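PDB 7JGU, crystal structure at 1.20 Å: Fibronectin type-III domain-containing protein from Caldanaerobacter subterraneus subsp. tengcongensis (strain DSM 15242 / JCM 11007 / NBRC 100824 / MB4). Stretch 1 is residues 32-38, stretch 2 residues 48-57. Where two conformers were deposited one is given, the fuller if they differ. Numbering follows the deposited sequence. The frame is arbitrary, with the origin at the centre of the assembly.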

# COMPACT_ATOMS: atom_id res chain seq x y z
N ALA A 32 2.65 -15.12 -2.19
CA ALA A 32 1.51 -14.27 -1.90
C ALA A 32 0.29 -14.73 -2.66
O ALA A 32 0.34 -14.94 -3.87
CB ALA A 32 1.81 -12.82 -2.28
N LYS A 33 -0.82 -14.89 -1.93
CA LYS A 33 -2.13 -15.06 -2.54
C LYS A 33 -2.90 -13.75 -2.63
O LYS A 33 -3.73 -13.59 -3.52
CB LYS A 33 -2.96 -16.07 -1.73
CG LYS A 33 -2.38 -17.46 -1.72
CD LYS A 33 -2.42 -18.08 -3.10
CE LYS A 33 -1.87 -19.49 -3.10
NZ LYS A 33 -2.91 -20.46 -2.68
N TYR A 34 -2.63 -12.82 -1.73
CA TYR A 34 -3.18 -11.47 -1.84
C TYR A 34 -2.32 -10.55 -1.00
O TYR A 34 -1.39 -10.98 -0.32
CB TYR A 34 -4.66 -11.42 -1.46
CG TYR A 34 -5.01 -11.64 -0.01
CD1 TYR A 34 -5.25 -12.92 0.47
CD2 TYR A 34 -5.18 -10.58 0.85
CE1 TYR A 34 -5.62 -13.12 1.78
CE2 TYR A 34 -5.56 -10.78 2.16
CZ TYR A 34 -5.77 -12.04 2.62
OH TYR A 34 -6.16 -12.21 3.93
N TYR A 35 -2.65 -9.26 -1.07
CA TYR A 35 -1.96 -8.20 -0.37
C TYR A 35 -2.99 -7.37 0.36
O TYR A 35 -4.12 -7.23 -0.10
CB TYR A 35 -1.19 -7.32 -1.36
CG TYR A 35 -0.24 -8.07 -2.24
CD1 TYR A 35 -0.67 -8.62 -3.44
CD2 TYR A 35 1.06 -8.28 -1.87
CE1 TYR A 35 0.20 -9.34 -4.26
CE2 TYR A 35 1.94 -8.99 -2.68
CZ TYR A 35 1.50 -9.52 -3.87
OH TYR A 35 2.37 -10.24 -4.67
N GLU A 36 -2.58 -6.81 1.50
CA GLU A 36 -3.46 -5.96 2.29
C GLU A 36 -2.74 -4.65 2.58
O GLU A 36 -1.57 -4.65 2.94
CB GLU A 36 -3.87 -6.64 3.59
CG GLU A 36 -5.09 -6.02 4.25
CD GLU A 36 -5.78 -6.94 5.24
OE1 GLU A 36 -5.42 -8.14 5.32
OE2 GLU A 36 -6.68 -6.45 5.94
N ILE A 37 -3.46 -3.55 2.40
CA ILE A 37 -2.94 -2.21 2.54
C ILE A 37 -3.61 -1.52 3.70
O ILE A 37 -4.84 -1.58 3.84
CB ILE A 37 -3.24 -1.42 1.25
CG1 ILE A 37 -2.70 -2.14 0.02
CG2 ILE A 37 -2.74 0.01 1.38
CD1 ILE A 37 -3.35 -1.64 -1.27
N TYR A 38 -2.81 -0.80 4.46
CA TYR A 38 -3.25 -0.01 5.60
C TYR A 38 -2.75 1.42 5.45
O TYR A 38 -1.67 1.66 4.92
CB TYR A 38 -2.70 -0.58 6.90
CG TYR A 38 -3.12 -2.00 7.15
CD1 TYR A 38 -2.45 -3.05 6.55
CD2 TYR A 38 -4.19 -2.29 7.98
CE1 TYR A 38 -2.84 -4.35 6.76
CE2 TYR A 38 -4.59 -3.60 8.22
CZ TYR A 38 -3.90 -4.63 7.60
OH TYR A 38 -4.26 -5.93 7.82
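Stretch 2, residues 48-57: IASTDKLEYY

Stretch 2 pairs edge to edge with stretch 1 through its first strand, residues 48-51, which runs antiparallel to strand 34-38. The two axes make an angle of 172° between their N-to-C directions and approach to 4.7 Å. The backbone is extended through Tyr34-Tyr38 and Ala49-Thr51, while Ile48 (phi/psi -111/-54) departs from it, and the register places Ala49 opposite Ile37, Ser50 opposite Glu36 and Thr51 opposite Tyr35. Together the stretches bury 552 Å², most heavily at Ile37 and Tyr35.

At Tyr35 the pairing is reciprocal: Tyr35 N donates to Thr51 O at 2.8 Å, and Thr51 N returns a bond to Tyr35 O at 2.9 Å. The same pattern recurs two residues on, where Ile37 N donates to Ala49 O at 2.9 Å. Here the return is shared, because Ile37 O accepts from Ile48 N at 2.9 Å and, more weakly, from Ala49 N at 3.3 Å. Between these pairs Glu36 and Ser50 form a non-hydrogen-bonded pair, their CA atoms drawn in to 4.3 Å; on the sheet face they share, Glu36 CG lies 3.6 Å from Ser50 OG.

Tyr35, Ile37, Ala49 and Thr51 direct their side chains to the other face. The buried Ile37 projects from the face of the sheet, its CD1 packing 3.6 Å from Tyr56 CB, while its CG2 lies 4.2 Å from CB of Ile48, the residue of stretch 2 with the most area covered.

After Thr51 the chain leaves the strand and passes the Tyr35 ring, whose CD1 is 3.4 Å from Lys53 O and whose CE1 is 3.8 Å from Leu54 CD2. Within this turn Lys53 N donates to Thr51 OG1 at 3.0 Å, and a salt bridge joins Lys53 NZ to Asp52 OD1 at 2.8 Å. Strand 55-57 follows, bringing Tyr56 back against Ile37.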

# COMPACT_ATOMS: atom_id res chain seq x y z
N ILE A 48 -7.29 -0.26 4.57
CA ILE A 48 -7.72 0.39 3.34
C ILE A 48 -8.33 -0.61 2.35
O ILE A 48 -9.45 -0.40 1.86
CB ILE A 48 -6.56 1.18 2.68
CG1 ILE A 48 -6.14 2.34 3.58
CG2 ILE A 48 -7.00 1.68 1.32
CD1 ILE A 48 -7.13 3.50 3.64
N ALA A 49 -7.61 -1.68 2.01
CA ALA A 49 -8.07 -2.57 0.96
C ALA A 49 -7.25 -3.84 0.96
O ALA A 49 -6.14 -3.88 1.48
CB ALA A 49 -7.97 -1.93 -0.42
N SER A 50 -7.82 -4.88 0.35
CA SER A 50 -7.12 -6.11 0.00
C SER A 50 -7.19 -6.29 -1.51
O SER A 50 -8.20 -5.98 -2.12
CB SER A 50 -7.77 -7.33 0.67
OG SER A 50 -7.74 -7.20 2.08
N THR A 51 -6.13 -6.84 -2.10
CA THR A 51 -6.11 -7.04 -3.55
C THR A 51 -5.21 -8.20 -3.89
O THR A 51 -4.27 -8.49 -3.17
CB THR A 51 -5.66 -5.77 -4.28
OG1 THR A 51 -5.74 -5.97 -5.70
CG2 THR A 51 -4.26 -5.41 -3.94
N ASP A 52 -5.49 -8.82 -5.02
CA ASP A 52 -4.60 -9.81 -5.60
C ASP A 52 -3.77 -9.23 -6.74
O ASP A 52 -2.99 -9.95 -7.38
CB ASP A 52 -5.35 -11.08 -6.02
CG ASP A 52 -6.35 -10.86 -7.12
OD1 ASP A 52 -6.53 -9.73 -7.59
OD2 ASP A 52 -6.99 -11.86 -7.53
N LYS A 53 -3.89 -7.93 -6.99
CA LYS A 53 -3.11 -7.25 -8.00
C LYS A 53 -1.82 -6.71 -7.39
O LYS A 53 -1.56 -6.86 -6.19
CB LYS A 53 -3.93 -6.11 -8.60
CG LYS A 53 -5.28 -6.51 -9.13
CD LYS A 53 -5.18 -7.59 -10.19
CE LYS A 53 -6.54 -7.83 -10.86
NZ LYS A 53 -7.48 -8.56 -9.96
N LEU A 54 -1.01 -6.06 -8.22
CA LEU A 54 0.26 -5.46 -7.81
C LEU A 54 0.19 -3.94 -7.77
O LEU A 54 1.23 -3.29 -7.67
CB LEU A 54 1.38 -5.92 -8.73
CG LEU A 54 1.56 -7.42 -8.84
CD1 LEU A 54 2.73 -7.75 -9.77
CD2 LEU A 54 1.77 -8.04 -7.48
N GLU A 55 -1.01 -3.39 -7.82
CA GLU A 55 -1.18 -1.96 -7.67
C GLU A 55 -2.57 -1.68 -7.13
O GLU A 55 -3.46 -2.53 -7.22
CB GLU A 55 -0.99 -1.23 -8.99
CG GLU A 55 -2.04 -1.53 -10.04
CD GLU A 55 -1.97 -0.61 -11.26
OE1 GLU A 55 -0.91 0.04 -11.47
OE2 GLU A 55 -2.97 -0.53 -12.01
N TYR A 56 -2.74 -0.48 -6.58
CA TYR A 56 -4.04 -0.11 -6.03
C TYR A 56 -4.15 1.40 -5.97
O TYR A 56 -3.24 2.06 -5.48
CB TYR A 56 -4.22 -0.71 -4.61
CG TYR A 56 -5.66 -0.67 -4.15
CD1 TYR A 56 -6.53 -1.71 -4.46
CD2 TYR A 56 -6.15 0.39 -3.42
CE1 TYR A 56 -7.84 -1.70 -4.06
CE2 TYR A 56 -7.49 0.43 -3.03
CZ TYR A 56 -8.33 -0.62 -3.36
OH TYR A 56 -9.64 -0.60 -2.97
N TYR A 57 -5.27 1.93 -6.44
CA TYR A 57 -5.54 3.36 -6.36
C TYR A 57 -6.26 3.68 -5.06
O TYR A 57 -7.33 3.14 -4.80
CB TYR A 57 -6.43 3.80 -7.52
CG TYR A 57 -5.74 3.89 -8.84
CD1 TYR A 57 -5.09 5.06 -9.23
CD2 TYR A 57 -5.74 2.83 -9.71
CE1 TYR A 57 -4.47 5.15 -10.45
CE2 TYR A 57 -5.13 2.90 -10.93
CZ TYR A 57 -4.49 4.08 -11.30
OH TYR A 57 -3.88 4.17 -12.52